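Local coordinates for Ctr9 protein (Myceliophthora thermophila, PDB 6AF0) that probably binds the RNA polymerase II complex, as the tetratricopeptide-repeat subunit of the Paf1 transcription elongation complex, at residues A[247-252]-A[267-272]; A[697-702]-A[721-726]. All coordinates share one frame; numbering follows the deposited sequence.

Interaction 1. Residues A[247-252]-A[267-272]; sequences DAKIAW and ILLGLY
Lys249 lies across one face of the Tyr272 ring, and its aliphatic chain can be followed atom by atom. Lys249 CB stands over the ring centre, 3.8 Å from the Tyr272 centroid, a CH-pi contact. Lys249 CG, anti to the backbone N (chi1 180°), continues across the ring to 3.8 Å from Tyr272 CE2. Lys249 CG also meets Leu269 CD1 at 4.0 Å. Lys249 CD follows at 3.6 Å from Tyr272 CZ, and CE remains beside CE2 of the same ring. The chain then bends at its last torsion; NZ forms a salt bridge with Glu253 and a hydrogen bond with Tyr273 OH, while Tyr272 OH is hydrogen-bonded to Asp246.

Trp252 carries the other half of the contact. Leu268 CB sits 3.4 Å from the centroid of the Trp252 six-membered ring and 6° off the normal, while Leu268 CD1 reaches Trp252 NE1 at 3.6 Å. The indole has Ala248 O of its own helix over one face and Leu268 CB of the partner helix over the other, which should restrict its tilt; Tyr272 CB lies near its plane at the edge. An alanine in place of Trp252 would probably leave Leu268 CB and CD1 without the ring they lie on and open a gap between the helices, the weak NE1 bond to Ile233 O going with it.

The segment axes approach to 9.6 Å at 152°, an antiparallel helix pair consistent with a TPR-type solenoid. Helix 232-240 flanks it through Ile233 on Leu268 and Trp240 on Ala248; helices 285-305 and 310-322 pack against helix 263-279 through Tyr298 and Leu311.

Interaction 2. Residues A[697-702]-A[721-726]; sequences NLHLMA and YNRAVE
Tyr721 meets Leu700, and its OH is anchored by a hydrogen bond to Glu751 OE1. Leu700 CD1 lies over one face of the Tyr721 ring, 4.2 Å above its plane and toward the rim. Leu700 CD1 is also 4.2 Å from Ala724 CB, bridging ring and alanine.

The backbones come nearest at His699 and Ala724, whose CA atoms are 5.4 Å apart, consistent with the small Ala724 side chain there; His699 CB is 3.6 Å from Ala724 CB. Chi1 of -86° puts His699 CG anti to the carbonyl carbon; the ring beyond it lies beside Arg723. Arg723 CB approaches obliquely, 3.3 Å from both His699 ND1 and His699 CE1, while Arg723 CD lies in the ring plane at its edge. Ring and guanidinium planes stand 67° apart, and His699 ND1 is 5.7 Å from Arg723 NE, so the contact uses the aliphatic part of the arginine.

Helices 689-704 and 712-734 pair antiparallel (segment axes at 163°, 8.3 Å apart), consistent with the helical-hairpin stacking of a TPR-type solenoid. On helix 712-734, Phe727 meets His699 edge-to-face and Phe728 touches Leu700. Helix 739-752 packs against the pair through Ile747 and Ala748, and aromatic side chains of another protein chain touch Tyr721 and Val725.

Interactions 1 and 2 join different helix pairs of one extended, predominantly helical TPR-containing chain. They follow in series, on opposite sides of its centre, with centres about 86 Å apart and nearest atoms about 73 Å apart, so neither touches the other. Both are largely buried antiparallel crossings without hydrogen bonds between their segments, but the spacing differs: the axes stand further apart where a tryptophan fills the interface than where an alanine does. Aromatic faces meeting aliphatic carbons dominate 247-252/267-272; 697-702/721-726 has a single ring-face contact and an exposed arginine on its flank. Interaction 1 borders one other protein chain of the assembly and interaction 2 two.

Interaction 1. Residues A[247-252]-A[267-272]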
loop_
_atom_site.group_PDB
_atom_site.type_symbol
_atom_site.label_atom_id
_atom_site.label_comp_id
_atom_site.label_asym_id
_atom_site.label_seq_id
_atom_site.Cartn_x
_atom_site.Cartn_y
_atom_site.Cartn_z
ATOM N N ASP A 247 -38.050 -10.265 -5.844
ATOM C CA ASP A 247 -39.111 -11.213 -5.551
ATOM C C ASP A 247 -39.393 -11.290 -4.047
ATOM O O ASP A 247 -40.532 -11.459 -3.621
ATOM C CB ASP A 247 -38.726 -12.571 -6.111
ATOM C CG ASP A 247 -38.590 -12.539 -7.618
ATOM O OD1 ASP A 247 -39.511 -12.017 -8.285
ATOM O OD2 ASP A 247 -37.556 -13.001 -8.144
ATOM N N ALA A 248 -38.351 -11.169 -3.236
ATOM C CA ALA A 248 -38.547 -10.983 -1.793
ATOM C C ALA A 248 -39.439 -9.789 -1.490
ATOM O O ALA A 248 -40.261 -9.826 -0.580
ATOM C CB ALA A 248 -37.207 -10.803 -1.101
ATOM N N LYS A 249 -39.228 -8.718 -2.241
ATOM C CA LYS A 249 -40.043 -7.502 -2.147
ATOM C C LYS A 249 -41.516 -7.803 -2.414
ATOM O O LYS A 249 -42.415 -7.392 -1.658
ATOM C CB LYS A 249 -39.528 -6.484 -3.161
ATOM C CG LYS A 249 -40.260 -5.159 -3.202
ATOM C CD LYS A 249 -40.018 -4.502 -4.548
ATOM C CE LYS A 249 -40.461 -3.053 -4.531
ATOM N NZ LYS A 249 -41.861 -2.866 -4.047
ATOM N N ILE A 250 -41.741 -8.532 -3.497
ATOM C CA ILE A 250 -43.092 -8.950 -3.862
ATOM C C ILE A 250 -43.742 -9.679 -2.693
ATOM O O ILE A 250 -44.802 -9.311 -2.256
ATOM C CB ILE A 250 -43.115 -9.888 -5.091
ATOM C CG1 ILE A 250 -42.380 -9.297 -6.297
ATOM C CG2 ILE A 250 -44.542 -10.220 -5.466
ATOM C CD1 ILE A 250 -42.825 -7.908 -6.675
ATOM N N ALA A 251 -43.073 -10.690 -2.181
ATOM C CA ALA A 251 -43.573 -11.506 -1.050
ATOM C C ALA A 251 -43.948 -10.673 0.174
ATOM O O ALA A 251 -45.052 -10.746 0.689
ATOM C CB ALA A 251 -42.539 -12.570 -0.650
ATOM N N TRP A 252 -43.016 -9.865 0.637
ATOM C CA TRP A 252 -43.265 -9.039 1.783
ATOM C C TRP A 252 -44.316 -7.955 1.545
ATOM O O TRP A 252 -44.978 -7.501 2.460
ATOM C CB TRP A 252 -41.967 -8.424 2.210
ATOM C CG TRP A 252 -40.943 -9.435 2.622
ATOM C CD1 TRP A 252 -41.169 -10.686 3.130
ATOM C CD2 TRP A 252 -39.532 -9.256 2.620
ATOM N NE1 TRP A 252 -39.982 -11.296 3.433
ATOM C CE2 TRP A 252 -38.959 -10.439 3.125
ATOM C CE3 TRP A 252 -38.693 -8.214 2.232
ATOM C CZ2 TRP A 252 -37.595 -10.611 3.231
ATOM C CZ3 TRP A 252 -37.329 -8.383 2.353
ATOM C CH2 TRP A 252 -36.796 -9.568 2.835
ATOM N N ILE A 267 -40.269 -4.291 8.503
ATOM C CA ILE A 267 -38.823 -4.186 8.619
ATOM C C ILE A 267 -38.153 -4.728 7.375
ATOM O O ILE A 267 -37.296 -4.061 6.768
ATOM C CB ILE A 267 -38.279 -4.950 9.842
ATOM C CG1 ILE A 267 -38.811 -4.353 11.123
ATOM C CG2 ILE A 267 -36.772 -4.812 9.931
ATOM C CD1 ILE A 267 -38.507 -2.870 11.254
ATOM N N LEU A 268 -38.559 -5.933 7.004
ATOM C CA LEU A 268 -37.936 -6.637 5.915
ATOM C C LEU A 268 -38.022 -5.826 4.618
ATOM O O LEU A 268 -37.065 -5.781 3.854
ATOM C CB LEU A 268 -38.581 -8.011 5.765
ATOM C CG LEU A 268 -38.355 -8.965 6.929
ATOM C CD1 LEU A 268 -39.132 -10.266 6.754
ATOM C CD2 LEU A 268 -36.879 -9.254 7.035
ATOM N N LEU A 269 -39.157 -5.163 4.406
ATOM C CA LEU A 269 -39.362 -4.301 3.249
ATOM C C LEU A 269 -38.484 -3.068 3.323
ATOM O O LEU A 269 -37.820 -2.733 2.344
ATOM C CB LEU A 269 -40.820 -3.893 3.135
ATOM C CG LEU A 269 -41.333 -3.408 1.778
ATOM C CD1 LEU A 269 -41.010 -4.350 0.636
ATOM C CD2 LEU A 269 -42.835 -3.283 1.918
ATOM N N GLY A 270 -38.452 -2.407 4.477
ATOM C CA GLY A 270 -37.447 -1.362 4.729
ATOM C C GLY A 270 -36.007 -1.818 4.459
ATOM O O GLY A 270 -35.165 -1.043 4.006
ATOM N N LEU A 271 -35.712 -3.084 4.715
ATOM C CA LEU A 271 -34.360 -3.562 4.469
ATOM C C LEU A 271 -34.130 -3.750 2.991
ATOM O O LEU A 271 -32.995 -3.650 2.503
ATOM C CB LEU A 271 -34.056 -4.850 5.241
ATOM C CG LEU A 271 -34.104 -4.706 6.756
ATOM C CD1 LEU A 271 -33.854 -6.077 7.333
ATOM C CD2 LEU A 271 -33.112 -3.685 7.304
ATOM N N TYR A 272 -35.210 -4.052 2.281
ATOM C CA TYR A 272 -35.138 -4.208 0.830
ATOM C C TYR A 272 -34.775 -2.858 0.222
ATOM O O TYR A 272 -33.850 -2.743 -0.597
ATOM C CB TYR A 272 -36.455 -4.714 0.254
ATOM C CG TYR A 272 -36.480 -4.546 -1.245
ATOM C CD1 TYR A 272 -35.951 -5.512 -2.071
ATOM C CD2 TYR A 272 -36.998 -3.400 -1.836
ATOM C CE1 TYR A 272 -35.951 -5.354 -3.436
ATOM C CE2 TYR A 272 -36.979 -3.239 -3.205
ATOM C CZ TYR A 272 -36.436 -4.214 -3.986
ATOM O OH TYR A 272 -36.418 -4.088 -5.347
#

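Interaction 2. Residues A[697-702]-A[721-726]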
loop_
_atom_site.group_PDB
_atom_site.type_symbol
_atom_site.label_atom_id
_atom_site.label_comp_id
_atom_site.label_asym_id
_atom_site.label_seq_id
_atom_site.Cartn_x
_atom_site.Cartn_y
_atom_site.Cartn_z
ATOM N N ASN A 697 42.406 8.296 -4.521
ATOM C CA ASN A 697 42.907 8.998 -5.717
ATOM C C ASN A 697 44.276 9.614 -5.539
ATOM O O ASN A 697 45.128 9.489 -6.413
ATOM C CB ASN A 697 41.970 10.138 -6.100
ATOM C CG ASN A 697 40.745 9.675 -6.865
ATOM O OD1 ASN A 697 40.556 8.483 -7.152
ATOM N ND2 ASN A 697 39.891 10.638 -7.203
ATOM N N LEU A 698 44.459 10.316 -4.425
ATOM C CA LEU A 698 45.704 11.027 -4.161
ATOM C C LEU A 698 46.837 10.051 -3.926
ATOM O O LEU A 698 47.923 10.177 -4.511
ATOM C CB LEU A 698 45.574 11.945 -2.951
ATOM C CG LEU A 698 46.406 13.240 -3.044
ATOM C CD1 LEU A 698 45.988 14.202 -1.949
ATOM C CD2 LEU A 698 47.913 13.001 -2.992
ATOM N N HIS A 699 46.574 9.084 -3.054
ATOM C CA HIS A 699 47.522 8.008 -2.796
ATOM C C HIS A 699 47.943 7.440 -4.137
ATOM O O HIS A 699 49.113 7.524 -4.516
ATOM C CB HIS A 699 46.905 6.924 -1.893
ATOM C CG HIS A 699 47.029 7.218 -0.427
ATOM N ND1 HIS A 699 47.595 6.331 0.463
ATOM C CD2 HIS A 699 46.689 8.311 0.297
ATOM C CE1 HIS A 699 47.593 6.862 1.675
ATOM N NE2 HIS A 699 47.045 8.062 1.601
ATOM N N LEU A 700 46.951 6.942 -4.870
ATOM C CA LEU A 700 47.145 6.272 -6.162
ATOM C C LEU A 700 48.058 7.028 -7.125
ATOM O O LEU A 700 48.905 6.454 -7.808
ATOM C CB LEU A 700 45.783 6.070 -6.819
ATOM C CG LEU A 700 45.505 4.782 -7.564
ATOM C CD1 LEU A 700 45.917 3.554 -6.776
ATOM C CD2 LEU A 700 44.025 4.745 -7.884
ATOM N N MET A 701 47.858 8.329 -7.192
ATOM C CA MET A 701 48.645 9.148 -8.098
ATOM C C MET A 701 50.046 9.301 -7.563
ATOM O O MET A 701 51.003 9.129 -8.305
ATOM C CB MET A 701 47.996 10.516 -8.337
ATOM C CG MET A 701 47.147 10.534 -9.599
ATOM S SD MET A 701 46.308 12.091 -9.879
ATOM C CE MET A 701 47.667 13.146 -10.406
ATOM N N ALA A 702 50.163 9.593 -6.271
ATOM C CA ALA A 702 51.474 9.786 -5.640
ATOM C C ALA A 702 52.305 8.510 -5.668
ATOM O O ALA A 702 53.537 8.558 -5.637
ATOM C CB ALA A 702 51.306 10.266 -4.210
ATOM N N TYR A 721 49.798 1.687 -2.101
ATOM C CA TYR A 721 48.578 1.252 -2.797
ATOM C C TYR A 721 47.597 0.609 -1.828
ATOM O O TYR A 721 46.386 0.807 -1.924
ATOM C CB TYR A 721 48.889 0.259 -3.919
ATOM C CG TYR A 721 49.310 0.894 -5.229
ATOM C CD1 TYR A 721 50.200 1.972 -5.262
ATOM C CD2 TYR A 721 48.835 0.410 -6.439
ATOM C CE1 TYR A 721 50.588 2.546 -6.462
ATOM C CE2 TYR A 721 49.229 0.974 -7.636
ATOM C CZ TYR A 721 50.103 2.044 -7.645
ATOM O OH TYR A 721 50.491 2.617 -8.832
ATOM N N ASN A 722 48.126 -0.171 -0.897
ATOM C CA ASN A 722 47.299 -0.775 0.134
ATOM C C ASN A 722 46.455 0.289 0.855
ATOM O O ASN A 722 45.254 0.108 1.046
ATOM C CB ASN A 722 48.172 -1.533 1.138
ATOM C CG ASN A 722 48.478 -2.953 0.713
ATOM O OD1 ASN A 722 48.698 -3.800 1.567
ATOM N ND2 ASN A 722 48.504 -3.223 -0.585
ATOM N N ARG A 723 47.086 1.399 1.232
ATOM C CA ARG A 723 46.384 2.500 1.901
ATOM C C ARG A 723 45.302 3.118 1.037
ATOM O O ARG A 723 44.224 3.427 1.532
ATOM C CB ARG A 723 47.352 3.589 2.312
ATOM C CG ARG A 723 48.252 3.160 3.436
ATOM C CD ARG A 723 49.226 4.254 3.789
ATOM N NE ARG A 723 50.136 3.800 4.829
ATOM C CZ ARG A 723 51.234 4.446 5.189
ATOM N NH1 ARG A 723 51.551 5.585 4.583
ATOM N NH2 ARG A 723 52.009 3.948 6.149
ATOM N N ALA A 724 45.607 3.317 -0.243
ATOM C CA ALA A 724 44.626 3.790 -1.202
ATOM C C ALA A 724 43.413 2.871 -1.185
ATOM O O ALA A 724 42.272 3.328 -1.136
ATOM C CB ALA A 724 45.222 3.846 -2.602
ATOM N N VAL A 725 43.657 1.571 -1.211
ATOM C CA VAL A 725 42.562 0.612 -1.206
ATOM C C VAL A 725 41.826 0.608 0.149
ATOM O O VAL A 725 40.616 0.373 0.201
ATOM C CB VAL A 725 43.065 -0.781 -1.613
ATOM C CG1 VAL A 725 41.967 -1.821 -1.496
ATOM C CG2 VAL A 725 43.577 -0.744 -3.048
ATOM N N GLU A 726 42.553 0.883 1.235
ATOM C CA GLU A 726 41.948 1.106 2.559
ATOM C C GLU A 726 40.786 2.089 2.416
ATOM O O GLU A 726 39.634 1.763 2.742
ATOM C CB GLU A 726 42.978 1.679 3.558
ATOM C CG GLU A 726 42.961 1.067 4.958
ATOM C CD GLU A 726 43.999 -0.036 5.111
ATOM O OE1 GLU A 726 45.205 0.265 4.997
ATOM O OE2 GLU A 726 43.622 -1.205 5.331
#